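Local coordinates for protein CbbY (Rhodobacter sphaeroides, PDB 4UAS) that removes a phosphate from xylulose-1,5-bisphosphate, a potent inhibitor of Rubisco, as a magnesium-dependent sugar phosphatase of the HAD-like hydrolase superfamily, at residues 15-20 with 40-45; 23-28 with 34-39; 45-50 with 55-60; 84-89 with 122-127. One frame throughout, in Å; residues are numbered along the deposited sequence.

Interaction 1: residues 15-20 with 40-45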
loop_
_atom_site.group_PDB
_atom_site.type_symbol
_atom_site.label_atom_id
_atom_site.label_comp_id
_atom_site.label_asym_id
_atom_site.label_seq_id
_atom_site.Cartn_x
_atom_site.Cartn_y
_atom_site.Cartn_z
ATOM N N GLU A 15 -3.947 -2.608 -8.028
ATOM C CA GLU A 15 -3.162 -3.849 -8.014
ATOM C C GLU A 15 -1.764 -3.515 -8.557
ATOM O O GLU A 15 -1.550 -3.393 -9.773
ATOM C CB GLU A 15 -3.812 -4.908 -8.877
ATOM C CG GLU A 15 -4.873 -5.697 -8.178
ATOM C CD GLU A 15 -4.236 -6.806 -7.130
ATOM O OE1 GLU A 15 -5.033 -7.654 -6.742
ATOM O OE2 GLU A 15 -2.947 -7.032 -6.822
ATOM N N THR A 16 -0.810 -3.358 -7.650
ATOM C CA THR A 16 0.554 -2.928 -7.975
ATOM C C THR A 16 1.578 -3.998 -7.807
ATOM O O THR A 16 2.722 -3.839 -8.260
ATOM C CB THR A 16 0.983 -1.786 -7.023
ATOM O OG1 THR A 16 0.839 -2.282 -5.706
ATOM C CG2 THR A 16 0.135 -0.525 -7.219
ATOM N N GLU A 17 1.307 -5.096 -7.058
ATOM C CA GLU A 17 2.398 -5.975 -6.631
ATOM C C GLU A 17 3.016 -6.718 -7.751
ATOM O O GLU A 17 4.251 -6.975 -7.671
ATOM C CB GLU A 17 2.024 -6.895 -5.513
ATOM C CG GLU A 17 1.904 -6.132 -4.184
ATOM C CD GLU A 17 3.172 -5.561 -3.597
ATOM O OE1 GLU A 17 4.306 -5.665 -4.129
ATOM O OE2 GLU A 17 3.063 -4.893 -2.542
ATOM N N GLU A 18 2.324 -7.096 -8.835
ATOM C CA GLU A 18 3.030 -7.733 -9.927
ATOM C C GLU A 18 3.966 -6.751 -10.576
ATOM O O GLU A 18 5.019 -7.146 -11.084
ATOM C CB GLU A 18 2.045 -8.324 -10.920
ATOM C CG GLU A 18 1.571 -9.683 -10.613
ATOM C CD GLU A 18 2.710 -10.703 -10.648
ATOM O OE1 GLU A 18 3.402 -10.759 -9.681
ATOM O OE2 GLU A 18 2.824 -11.541 -11.634
ATOM N N LEU A 19 3.619 -5.459 -10.636
ATOM C CA LEU A 19 4.527 -4.480 -11.163
ATOM C C LEU A 19 5.740 -4.299 -10.252
ATOM O O LEU A 19 6.867 -4.116 -10.749
ATOM C CB LEU A 19 3.789 -3.140 -11.430
ATOM C CG LEU A 19 4.517 -2.202 -12.420
ATOM C CD1 LEU A 19 4.409 -2.769 -13.838
ATOM C CD2 LEU A 19 3.857 -0.830 -12.389
ATOM N N HIS A 20 5.543 -4.262 -8.944
ATOM C CA HIS A 20 6.662 -4.271 -8.036
ATOM C C HIS A 20 7.555 -5.468 -8.275
ATOM O O HIS A 20 8.777 -5.333 -8.300
ATOM C CB HIS A 20 6.193 -4.286 -6.571
ATOM C CG HIS A 20 5.699 -2.969 -6.064
ATOM N ND1 HIS A 20 6.530 -1.905 -5.876
ATOM C CD2 HIS A 20 4.446 -2.579 -5.703
ATOM C CE1 HIS A 20 5.794 -0.894 -5.432
ATOM N NE2 HIS A 20 4.545 -1.273 -5.308
ATOM N N GLU A 40 5.424 -17.611 -6.436
ATOM C CA GLU A 40 5.353 -18.398 -5.224
ATOM C C GLU A 40 6.242 -17.777 -4.134
ATOM O O GLU A 40 5.826 -17.621 -2.970
ATOM C CB GLU A 40 5.777 -19.851 -5.528
ATOM C CG GLU A 40 5.846 -20.723 -4.308
ATOM C CD GLU A 40 6.075 -22.206 -4.603
ATOM O OE1 GLU A 40 5.947 -22.667 -5.711
ATOM O OE2 GLU A 40 6.199 -22.971 -3.655
ATOM N N GLU A 41 7.483 -17.438 -4.501
ATOM C CA GLU A 41 8.379 -16.854 -3.497
ATOM C C GLU A 41 7.897 -15.432 -3.136
ATOM O O GLU A 41 7.968 -15.027 -1.970
ATOM C CB GLU A 41 9.802 -16.869 -3.979
ATOM C CG GLU A 41 10.769 -16.191 -3.043
ATOM C CD GLU A 41 12.195 -16.559 -3.251
ATOM O OE1 GLU A 41 12.539 -16.972 -4.345
ATOM O OE2 GLU A 41 12.974 -16.464 -2.325
ATOM N N TYR A 42 7.431 -14.663 -4.105
ATOM C CA TYR A 42 7.007 -13.310 -3.794
ATOM C C TYR A 42 5.825 -13.291 -2.856
ATOM O O TYR A 42 5.735 -12.425 -1.938
ATOM C CB TYR A 42 6.731 -12.544 -5.124
ATOM C CG TYR A 42 6.710 -11.046 -4.917
ATOM C CD1 TYR A 42 7.859 -10.373 -4.474
ATOM C CD2 TYR A 42 5.570 -10.281 -5.128
ATOM C CE1 TYR A 42 7.904 -8.994 -4.314
ATOM C CE2 TYR A 42 5.580 -8.923 -4.972
ATOM C CZ TYR A 42 6.719 -8.265 -4.576
ATOM O OH TYR A 42 6.743 -6.912 -4.339
ATOM N N ARG A 43 4.897 -14.211 -2.975
ATOM C CA ARG A 43 3.756 -14.278 -2.029
ATOM C C ARG A 43 4.202 -14.429 -0.607
ATOM O O ARG A 43 3.627 -13.819 0.276
ATOM C CB ARG A 43 2.842 -15.424 -2.450
ATOM C CG ARG A 43 1.549 -15.500 -1.602
ATOM C CD ARG A 43 0.657 -16.657 -2.014
ATOM N NE ARG A 43 0.147 -16.427 -3.360
ATOM C CZ ARG A 43 -0.950 -15.804 -3.724
ATOM N NH1 ARG A 43 -1.850 -15.333 -2.810
ATOM N NH2 ARG A 43 -1.134 -15.534 -4.969
ATOM N N GLU A 44 5.300 -15.187 -0.381
ATOM C CA GLU A 44 5.879 -15.314 0.980
ATOM C C GLU A 44 6.584 -14.041 1.407
ATOM O O GLU A 44 6.359 -13.530 2.521
ATOM C CB GLU A 44 6.811 -16.498 1.024
ATOM C CG GLU A 44 6.168 -17.857 0.726
ATOM C CD GLU A 44 4.957 -18.140 1.602
ATOM O OE1 GLU A 44 5.083 -18.005 2.872
ATOM O OE2 GLU A 44 3.849 -18.477 1.011
ATOM N N LEU A 45 7.408 -13.509 0.533
ATOM C CA LEU A 45 8.138 -12.296 0.861
ATOM C C LEU A 45 7.255 -11.086 1.141
ATOM O O LEU A 45 7.684 -10.157 1.867
ATOM C CB LEU A 45 9.131 -11.987 -0.267
ATOM C CG LEU A 45 10.325 -12.895 -0.455
ATOM C CD1 LEU A 45 11.095 -12.536 -1.719
ATOM C CD2 LEU A 45 11.208 -12.861 0.793
#

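Interaction 2: residues 23-28 with 34-39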
loop_
_atom_site.group_PDB
_atom_site.type_symbol
_atom_site.label_atom_id
_atom_site.label_comp_id
_atom_site.label_asym_id
_atom_site.label_seq_id
_atom_site.Cartn_x
_atom_site.Cartn_y
_atom_site.Cartn_z
ATOM N N ALA A 23 9.630 -4.911 -11.263
ATOM C CA ALA A 23 10.667 -3.931 -11.006
ATOM C C ALA A 23 11.816 -4.565 -10.212
ATOM O O ALA A 23 12.994 -4.291 -10.463
ATOM C CB ALA A 23 10.113 -2.746 -10.268
ATOM N N PHE A 24 11.509 -5.398 -9.185
ATOM C CA PHE A 24 12.555 -6.092 -8.470
ATOM C C PHE A 24 13.378 -6.956 -9.415
ATOM O O PHE A 24 14.608 -6.885 -9.454
ATOM C CB PHE A 24 11.998 -6.964 -7.336
ATOM C CG PHE A 24 11.602 -6.239 -6.066
ATOM C CD1 PHE A 24 12.590 -5.720 -5.256
ATOM C CD2 PHE A 24 10.281 -6.131 -5.671
ATOM C CE1 PHE A 24 12.259 -5.095 -4.048
ATOM C CE2 PHE A 24 9.957 -5.501 -4.498
ATOM C CZ PHE A 24 10.939 -4.980 -3.667
ATOM N N ASN A 25 12.705 -7.837 -10.178
ATOM C CA ASN A 25 13.451 -8.790 -10.998
ATOM C C ASN A 25 14.268 -8.113 -12.066
ATOM O O ASN A 25 15.408 -8.515 -12.349
ATOM C CB ASN A 25 12.481 -9.822 -11.592
ATOM C CG ASN A 25 11.978 -10.774 -10.557
ATOM O OD1 ASN A 25 12.722 -11.129 -9.634
ATOM N ND2 ASN A 25 10.769 -11.263 -10.713
ATOM N N GLU A 26 13.722 -7.066 -12.709
ATOM C CA GLU A 26 14.494 -6.325 -13.699
ATOM C C GLU A 26 15.701 -5.636 -13.094
ATOM O O GLU A 26 16.728 -5.505 -13.732
ATOM C CB GLU A 26 13.552 -5.402 -14.469
ATOM C CG GLU A 26 12.583 -6.115 -15.378
ATOM C CD GLU A 26 11.730 -5.224 -16.244
ATOM O OE1 GLU A 26 11.820 -3.984 -16.127
ATOM O OE2 GLU A 26 10.944 -5.799 -17.043
ATOM N N THR A 27 15.539 -5.145 -11.873
ATOM C CA THR A 27 16.646 -4.501 -11.157
ATOM C C THR A 27 17.753 -5.529 -10.877
ATOM O O THR A 27 18.932 -5.293 -11.085
ATOM C CB THR A 27 16.145 -3.826 -9.901
ATOM O OG1 THR A 27 15.244 -2.792 -10.226
ATOM C CG2 THR A 27 17.338 -3.220 -9.135
ATOM N N PHE A 28 17.347 -6.678 -10.428
ATOM C CA PHE A 28 18.303 -7.741 -10.126
ATOM C C PHE A 28 19.082 -8.105 -11.408
ATOM O O PHE A 28 20.297 -8.242 -11.380
ATOM C CB PHE A 28 17.593 -8.975 -9.590
ATOM C CG PHE A 28 16.839 -8.765 -8.261
ATOM C CD1 PHE A 28 17.103 -7.713 -7.423
ATOM C CD2 PHE A 28 15.857 -9.668 -7.918
ATOM C CE1 PHE A 28 16.377 -7.557 -6.254
ATOM C CE2 PHE A 28 15.119 -9.515 -6.779
ATOM C CZ PHE A 28 15.377 -8.449 -5.922
ATOM N N ASP A 34 22.020 -13.179 -9.824
ATOM C CA ASP A 34 21.202 -14.291 -10.230
ATOM C C ASP A 34 19.842 -14.360 -9.553
ATOM O O ASP A 34 19.012 -15.240 -9.883
ATOM C CB ASP A 34 21.961 -15.619 -10.092
ATOM C CG ASP A 34 22.257 -16.033 -8.700
ATOM O OD1 ASP A 34 22.264 -15.194 -7.803
ATOM O OD2 ASP A 34 22.496 -17.247 -8.470
ATOM N N TRP A 35 19.526 -13.418 -8.709
ATOM C CA TRP A 35 18.282 -13.452 -7.937
ATOM C C TRP A 35 17.087 -13.276 -8.854
ATOM O O TRP A 35 17.093 -12.484 -9.791
ATOM C CB TRP A 35 18.246 -12.303 -6.892
ATOM C CG TRP A 35 19.485 -12.121 -6.101
ATOM C CD1 TRP A 35 20.450 -13.042 -5.780
ATOM C CD2 TRP A 35 19.843 -10.932 -5.438
ATOM N NE1 TRP A 35 21.423 -12.449 -5.029
ATOM C CE2 TRP A 35 21.063 -11.150 -4.786
ATOM C CE3 TRP A 35 19.239 -9.662 -5.350
ATOM C CZ2 TRP A 35 21.701 -10.155 -4.044
ATOM C CZ3 TRP A 35 19.905 -8.639 -4.640
ATOM C CH2 TRP A 35 21.103 -8.903 -3.960
ATOM N N PHE A 36 16.008 -14.026 -8.553
ATOM C CA PHE A 36 14.785 -13.922 -9.343
ATOM C C PHE A 36 13.638 -14.396 -8.443
ATOM O O PHE A 36 13.723 -15.485 -7.870
ATOM C CB PHE A 36 14.855 -14.793 -10.619
ATOM C CG PHE A 36 13.624 -14.708 -11.401
ATOM C CD1 PHE A 36 13.423 -13.588 -12.274
ATOM C CD2 PHE A 36 12.617 -15.564 -11.282
ATOM C CE1 PHE A 36 12.281 -13.428 -13.018
ATOM C CE2 PHE A 36 11.453 -15.418 -11.989
ATOM C CZ PHE A 36 11.250 -14.356 -12.869
ATOM N N TRP A 37 12.639 -13.550 -8.284
ATOM C CA TRP A 37 11.495 -13.847 -7.466
ATOM C C TRP A 37 10.263 -14.225 -8.292
ATOM O O TRP A 37 9.684 -13.403 -8.994
ATOM C CB TRP A 37 11.151 -12.625 -6.600
ATOM C CG TRP A 37 12.221 -12.262 -5.597
ATOM C CD1 TRP A 37 13.260 -12.969 -5.226
ATOM C CD2 TRP A 37 12.242 -11.043 -4.817
ATOM N NE1 TRP A 37 14.012 -12.311 -4.283
ATOM C CE2 TRP A 37 13.388 -11.122 -3.997
ATOM C CE3 TRP A 37 11.431 -9.907 -4.714
ATOM C CZ2 TRP A 37 13.714 -10.117 -3.087
ATOM C CZ3 TRP A 37 11.791 -8.926 -3.822
ATOM C CH2 TRP A 37 12.902 -9.019 -3.014
ATOM N N ASP A 38 9.940 -15.522 -8.262
ATOM C CA ASP A 38 8.725 -16.005 -8.888
ATOM C C ASP A 38 7.520 -15.682 -8.011
ATOM O O ASP A 38 7.668 -15.232 -6.877
ATOM C CB ASP A 38 8.810 -17.467 -9.355
ATOM C CG ASP A 38 9.042 -18.461 -8.286
ATOM O OD1 ASP A 38 8.614 -18.283 -7.114
ATOM O OD2 ASP A 38 9.654 -19.568 -8.643
ATOM N N ARG A 39 6.317 -15.901 -8.519
ATOM C CA ARG A 39 5.129 -15.596 -7.736
ATOM C C ARG A 39 5.017 -16.332 -6.418
ATOM O O ARG A 39 4.580 -15.798 -5.415
ATOM C CB ARG A 39 3.849 -15.844 -8.521
ATOM C CG ARG A 39 3.546 -14.848 -9.548
ATOM C CD ARG A 39 2.271 -15.183 -10.261
ATOM N NE ARG A 39 1.795 -14.139 -11.110
ATOM C CZ ARG A 39 0.665 -14.207 -11.789
ATOM N NH1 ARG A 39 -0.126 -15.268 -11.759
ATOM N NH2 ARG A 39 0.290 -13.214 -12.549
#

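Interaction 3: residues 45-50 with 55-60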
loop_
_atom_site.group_PDB
_atom_site.type_symbol
_atom_site.label_atom_id
_atom_site.label_comp_id
_atom_site.label_asym_id
_atom_site.label_seq_id
_atom_site.Cartn_x
_atom_site.Cartn_y
_atom_site.Cartn_z
ATOM N N LEU A 45 7.408 -13.509 0.533
ATOM C CA LEU A 45 8.138 -12.296 0.861
ATOM C C LEU A 45 7.255 -11.086 1.141
ATOM O O LEU A 45 7.684 -10.157 1.867
ATOM C CB LEU A 45 9.131 -11.987 -0.267
ATOM C CG LEU A 45 10.325 -12.895 -0.455
ATOM C CD1 LEU A 45 11.095 -12.536 -1.719
ATOM C CD2 LEU A 45 11.208 -12.861 0.793
ATOM N N LEU A 46 6.056 -11.068 0.581
ATOM C CA LEU A 46 5.107 -10.002 0.792
ATOM C C LEU A 46 4.636 -9.893 2.212
ATOM O O LEU A 46 4.085 -8.834 2.576
ATOM C CB LEU A 46 3.912 -10.135 -0.167
ATOM C CG LEU A 46 4.110 -9.579 -1.591
ATOM C CD1 LEU A 46 2.962 -9.998 -2.461
ATOM C CD2 LEU A 46 4.218 -8.081 -1.559
ATOM N N THR A 47 4.823 -10.881 3.059
ATOM C CA THR A 47 4.446 -10.786 4.469
ATOM C C THR A 47 5.373 -9.854 5.236
ATOM O O THR A 47 5.031 -9.445 6.347
ATOM C CB THR A 47 4.308 -12.134 5.196
ATOM O OG1 THR A 47 5.622 -12.728 5.317
ATOM C CG2 THR A 47 3.368 -13.061 4.431
ATOM N N THR A 48 6.537 -9.524 4.656
ATOM C CA THR A 48 7.421 -8.439 5.152
ATOM C C THR A 48 7.169 -7.191 4.330
ATOM O O THR A 48 7.383 -7.179 3.122
ATOM C CB THR A 48 8.885 -8.855 5.040
ATOM O OG1 THR A 48 9.082 -10.059 5.791
ATOM C CG2 THR A 48 9.792 -7.771 5.465
ATOM N N THR A 49 6.680 -6.130 5.006
ATOM C CA THR A 49 6.345 -4.928 4.297
ATOM C C THR A 49 7.588 -4.028 4.203
ATOM O O THR A 49 8.489 -4.061 5.058
ATOM C CB THR A 49 5.196 -4.229 4.976
ATOM O OG1 THR A 49 5.612 -3.663 6.209
ATOM C CG2 THR A 49 3.925 -5.076 5.112
ATOM N N GLY A 50 7.615 -3.227 3.153
ATOM C CA GLY A 50 8.712 -2.338 2.849
ATOM C C GLY A 50 9.716 -3.017 1.938
ATOM O O GLY A 50 10.146 -4.133 2.225
ATOM N N ILE A 55 13.999 -7.060 0.818
ATOM C CA ILE A 55 15.317 -7.475 0.303
ATOM C C ILE A 55 16.149 -8.059 1.412
ATOM O O ILE A 55 16.799 -9.092 1.248
ATOM C CB ILE A 55 16.017 -6.290 -0.436
ATOM C CG1 ILE A 55 15.252 -5.855 -1.674
ATOM C CG2 ILE A 55 17.465 -6.664 -0.760
ATOM C CD1 ILE A 55 15.638 -4.463 -2.141
ATOM N N ALA A 56 16.190 -7.384 2.581
ATOM C CA ALA A 56 16.988 -7.846 3.686
ATOM C C ALA A 56 16.586 -9.241 4.119
ATOM O O ALA A 56 17.445 -10.114 4.392
ATOM C CB ALA A 56 16.903 -6.867 4.853
ATOM N N ARG A 57 15.283 -9.500 4.173
ATOM C CA ARG A 57 14.793 -10.822 4.551
ATOM C C ARG A 57 15.262 -11.893 3.554
ATOM O O ARG A 57 15.772 -12.961 3.915
ATOM C CB ARG A 57 13.278 -10.854 4.630
ATOM C CG ARG A 57 12.667 -12.224 4.729
ATOM C CD ARG A 57 11.177 -12.196 4.812
ATOM N NE ARG A 57 10.577 -13.494 4.618
ATOM C CZ ARG A 57 9.272 -13.680 4.512
ATOM N NH1 ARG A 57 8.433 -12.658 4.662
ATOM N NH2 ARG A 57 8.794 -14.887 4.234
ATOM N N PHE A 58 15.099 -11.595 2.276
ATOM C CA PHE A 58 15.551 -12.512 1.221
ATOM C C PHE A 58 17.040 -12.784 1.379
ATOM O O PHE A 58 17.471 -13.950 1.278
ATOM C CB PHE A 58 15.253 -11.888 -0.109
ATOM C CG PHE A 58 15.936 -12.555 -1.272
ATOM C CD1 PHE A 58 15.566 -13.788 -1.723
ATOM C CD2 PHE A 58 16.959 -11.886 -1.915
ATOM C CE1 PHE A 58 16.216 -14.369 -2.759
ATOM C CE2 PHE A 58 17.634 -12.434 -3.013
ATOM C CZ PHE A 58 17.232 -13.706 -3.407
ATOM N N LEU A 59 17.851 -11.758 1.615
ATOM C CA LEU A 59 19.304 -11.925 1.718
ATOM C C LEU A 59 19.757 -12.736 2.916
ATOM O O LEU A 59 20.844 -13.303 2.915
ATOM C CB LEU A 59 20.044 -10.591 1.638
ATOM C CG LEU A 59 19.932 -9.866 0.355
ATOM C CD1 LEU A 59 20.565 -8.465 0.422
ATOM C CD2 LEU A 59 20.520 -10.666 -0.782
ATOM N N ARG A 60 18.920 -12.840 3.937
ATOM C CA ARG A 60 19.294 -13.611 5.128
ATOM C C ARG A 60 19.425 -15.078 4.887
ATOM O O ARG A 60 20.193 -15.732 5.574
ATOM C CB ARG A 60 18.369 -13.377 6.295
ATOM C CG ARG A 60 18.635 -12.037 6.980
ATOM C CD ARG A 60 17.940 -11.872 8.346
ATOM N NE ARG A 60 16.474 -11.935 8.249
ATOM C CZ ARG A 60 15.623 -10.904 8.074
ATOM N NH1 ARG A 60 16.046 -9.650 7.838
ATOM N NH2 ARG A 60 14.320 -11.188 8.002
HETATM O O HOH W 1 6.070 -15.522 4.943
#

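Interaction 4: residues 84-89 with 122-127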
loop_
_atom_site.group_PDB
_atom_site.type_symbol
_atom_site.label_atom_id
_atom_site.label_comp_id
_atom_site.label_asym_id
_atom_site.label_seq_id
_atom_site.Cartn_x
_atom_site.Cartn_y
_atom_site.Cartn_z
ATOM N N ALA A 84 9.178 4.354 -13.338
ATOM C CA ALA A 84 9.157 4.384 -14.798
ATOM C C ALA A 84 8.069 3.450 -15.342
ATOM O O ALA A 84 7.312 3.812 -16.253
ATOM C CB ALA A 84 10.500 4.024 -15.402
ATOM N N LEU A 85 7.949 2.256 -14.745
ATOM C CA LEU A 85 6.926 1.306 -15.207
ATOM C C LEU A 85 5.523 1.835 -14.978
ATOM O O LEU A 85 4.647 1.671 -15.832
ATOM C CB LEU A 85 7.128 -0.056 -14.564
ATOM C CG LEU A 85 8.323 -0.917 -14.992
ATOM C CD1 LEU A 85 8.576 -2.059 -14.006
ATOM C CD2 LEU A 85 8.103 -1.417 -16.393
ATOM N N MET A 86 5.305 2.484 -13.836
ATOM C CA MET A 86 4.051 3.088 -13.543
ATOM C C MET A 86 3.661 4.127 -14.573
ATOM O O MET A 86 2.471 4.215 -14.938
ATOM C CB MET A 86 4.112 3.681 -12.146
ATOM C CG MET A 86 2.826 4.310 -11.702
ATOM S SD MET A 86 1.378 3.239 -11.600
ATOM C CE MET A 86 1.933 2.185 -10.391
ATOM N N ALA A 87 4.614 4.941 -15.048
ATOM C CA ALA A 87 4.328 5.988 -16.023
ATOM C C ALA A 87 3.931 5.441 -17.349
ATOM O O ALA A 87 3.394 6.177 -18.183
ATOM C CB ALA A 87 5.513 6.888 -16.168
ATOM N N GLU A 88 4.174 4.189 -17.644
ATOM C CA GLU A 88 3.631 3.612 -18.898
ATOM C C GLU A 88 2.037 3.638 -18.967
ATOM O O GLU A 88 1.464 3.454 -20.018
ATOM C CB GLU A 88 4.115 2.210 -19.040
ATOM C CG GLU A 88 5.655 2.283 -19.258
ATOM C CD GLU A 88 6.365 0.914 -19.537
ATOM O OE1 GLU A 88 5.671 -0.157 -19.564
ATOM O OE2 GLU A 88 7.604 0.858 -19.702
ATOM N N GLY A 89 1.366 3.784 -17.820
ATOM C CA GLY A 89 -0.093 4.019 -17.849
ATOM C C GLY A 89 -0.973 2.795 -17.827
ATOM O O GLY A 89 -2.186 2.859 -18.083
ATOM N N VAL A 122 4.023 6.385 -4.355
ATOM C CA VAL A 122 2.726 7.001 -4.183
ATOM C C VAL A 122 2.512 8.068 -5.270
ATOM O O VAL A 122 1.457 8.207 -5.848
ATOM C CB VAL A 122 2.595 7.584 -2.778
ATOM C CG1 VAL A 122 1.256 8.299 -2.577
ATOM C CG2 VAL A 122 2.772 6.556 -1.700
ATOM N N GLU A 123 3.546 8.928 -5.409
ATOM C CA GLU A 123 3.457 10.005 -6.386
ATOM C C GLU A 123 3.271 9.467 -7.791
ATOM O O GLU A 123 2.442 9.957 -8.538
ATOM C CB GLU A 123 4.711 10.895 -6.325
ATOM C CG GLU A 123 4.760 11.754 -5.076
ATOM C CD GLU A 123 3.744 12.850 -5.121
ATOM O OE1 GLU A 123 3.014 13.106 -6.164
ATOM O OE2 GLU A 123 3.657 13.566 -4.103
ATOM N N ALA A 124 4.008 8.417 -8.131
ATOM C CA ALA A 124 3.891 7.840 -9.480
ATOM C C ALA A 124 2.492 7.277 -9.709
ATOM O O ALA A 124 1.887 7.459 -10.766
ATOM C CB ALA A 124 4.984 6.777 -9.644
ATOM N N LEU A 125 1.937 6.575 -8.711
ATOM C CA LEU A 125 0.603 6.070 -8.821
ATOM C C LEU A 125 -0.454 7.137 -8.976
ATOM O O LEU A 125 -1.339 7.034 -9.803
ATOM C CB LEU A 125 0.294 5.150 -7.623
ATOM C CG LEU A 125 -1.106 4.524 -7.640
ATOM C CD1 LEU A 125 -1.091 3.266 -6.729
ATOM C CD2 LEU A 125 -2.138 5.402 -6.931
ATOM N N CYS A 126 -0.344 8.207 -8.223
ATOM C CA CYS A 126 -1.306 9.278 -8.338
ATOM C C CYS A 126 -1.222 10.004 -9.675
ATOM O O CYS A 126 -2.263 10.243 -10.300
ATOM C CB CYS A 126 -1.182 10.259 -7.182
ATOM S SG CYS A 126 -1.683 9.582 -5.610
ATOM N N ARG A 127 0.013 10.223 -10.210
ATOM C CA ARG A 127 0.131 10.842 -11.517
ATOM C C ARG A 127 -0.579 9.958 -12.559
ATOM O O ARG A 127 -1.308 10.476 -13.435
ATOM C CB ARG A 127 1.572 11.131 -11.875
ATOM C CG ARG A 127 2.201 12.247 -11.112
ATOM C CD ARG A 127 3.544 12.608 -11.764
ATOM N NE ARG A 127 4.500 11.449 -11.792
ATOM C CZ ARG A 127 5.363 11.130 -10.795
ATOM N NH1 ARG A 127 5.395 11.860 -9.692
ATOM N NH2 ARG A 127 6.195 10.088 -10.878
#

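Interaction 1: residues 15-20 with 40-45
Glu17 and Tyr42 cross at about a right angle, each reaching out from its own helix, and they meet through their polar ends. The phenol oxygen OH of Tyr42 donates a hydrogen bond to Glu17 OE1 over 2.7 Å. The carboxylate oxygen lies at the edge of the tyrosine ring, near its plane, and the hydroxyl approaches it nearly end-on to its C-O bond; the carboxylate itself is turned 56° from the ring. In Glu17, CG lies beside the backbone N (chi1 -73°) and the chain bends at chi2 (-67°), which brings OE1 to the hydroxyl. Tyr42 CE2 also comes to 3.6 Å from the backbone atom Glu17 O. Here the first turn of helix 17-31, where the chain enters the helical cap typical of this HAD class, is joined to helix 39-45 of the same cap at the substrate site: Glu17 binds substrate, and Tyr42 also touches Arg54, another substrate-binding residue. With a phenylalanine in place of Tyr42, the Glu17 carboxylate would probably lose this donor and become freer to turn. His20 meets the tyrosine through its CB, 3.5 Å from Tyr42 OH. The imidazole leads elsewhere, with ND1 hydrogen-bonded to Lys78 NZ and NE2 to OD1 of Asp10, a ligand of the magnesium ion.

Interaction 2: residues 23-28 with 34-39
With CG set anti to the carbonyl carbon, Asn25 (chi1 -72°) and Phe28 (chi1 -62°) both lean from helix 17-31 onto residues 35-37. Asn25 uses its amide at both ends to hold one residue's backbone: Trp37 N donates to Asn25 OD1 over 2.8 Å in an almost straight bond, and Asn25 ND2 returns a bond of 3.0 Å to Trp37 O. The same amide lies stacked on the Phe36 ring, the planes 17° apart. A buffer molecule also accepts from Asn25 ND2, and Arg21 is a second donor to Trp37 O. Deeper in, Phe28 is engaged by both indoles. Trp35 brings its edge to the Phe28 face, with CE3 3.6 Å from Phe28 CD1, while Phe28 points its own edge at the Trp37 face, CE2 over the middle of the indole. Trp37 CZ3 then sits above the centre of Phe24, 3.5 Å from Phe24 CG. Trimming Trp37 to an alanine would probably open a gap beside Phe24 and Phe28 and take the indole face from the Phe28 edge, even if the backbone bonds to Asn25 survived. Two successive T-shaped pairs and an oblique one thus form an aromatic cluster, part of the hydrophobic core of the helical cap of this HAD phosphatase.

Interaction 3: residues 45-50 with 55-60
Arg57 gives the most surface to this contact, and its side chain, extended from CG to NE, runs from helix 51-61 to the turn ahead of it. Its NH1 donates twice, to Thr48 OG1 and to Thr47 OG1, both at 2.9 Å. The Thr48 oxygen lies in the guanidinium plane, whereas the Thr47 oxygen is tilted slightly from it. Thr48 OG1 also lies 3.1 Å from Arg57 CD, alongside the arginine chain. Leu45 supplies the apolar side: its CA lies over one guanidinium face, and its CD2 comes within 3.9 Å of Arg57 NE. Residues Leu45 to Thr48 form a type I beta turn, closed by Thr48 N on Leu45 O, which leads to the substrate-binding residues Gly50 to Arg54. A water accepts from Arg57 NH2 and hydrogen-bonds Thr47 OG1, a second link between the two. Both hydroxyls serve NH1 as acceptors, and Thr47 OG1 is also hydrogen-bonded to the carbonyl O of Glu44, so the arginine is tied to a hydroxyl that is itself fixed to the end of helix 39-45.

Interaction 4: residues 84-89 with 122-127
The 3.0 Å bond from Cys126 N to Val122 O secures the helical turn on which Ala124 and Leu125 meet Met86. Met86 carries almost all of the contact from the other helix. Its CG stands anti to the backbone N (chi1 -178°), aimed at the neighbouring helix, and comes to 3.4 Å from Ala124 O and 3.9 Å from Ala124 CB. Bends at chi2 and chi3 then fold the thioether along that helix's surface: SD lies 4.0 Å from Leu125 CA, and the CE methyl ends 4.4 Å from Leu125 CB. Helix 71-87 is the last of the cap, while helix 119-129 belongs to the core, and its start is part of the substrate-binding residues 115-121. Leu19 of helix 17-31 touches Met86 as well. The contact therefore bridges cap and core with a flexible thioether against a small methyl and a helix backbone. Such contacts are weakly directional, which is consistent with small shifts of cap against core, as in related HAD phosphatases.

In the fold
From the N terminus the chain runs through core strand 4-7 and the magnesium-binding aspartates into the cap, where interaction 1 closes a loop from the start of helix 17-31 to helix 39-45. Interaction 2 falls within that loop, folding the 34-39 connection back on helix 17-31. Leu45, the last residue of segment 40-45, also begins interaction 3, a short closure onto helix 51-61; Trp35 and Trp37 touch Phe58 there, so the three form one continuous cap body. Interaction 4, next in series, closes a longer loop spanning the cap's exit and core strand 110-114. It touches interaction 1 through Leu85, Met86 and Leu125, and interaction 2 through Leu85, but not interaction 3. None cross.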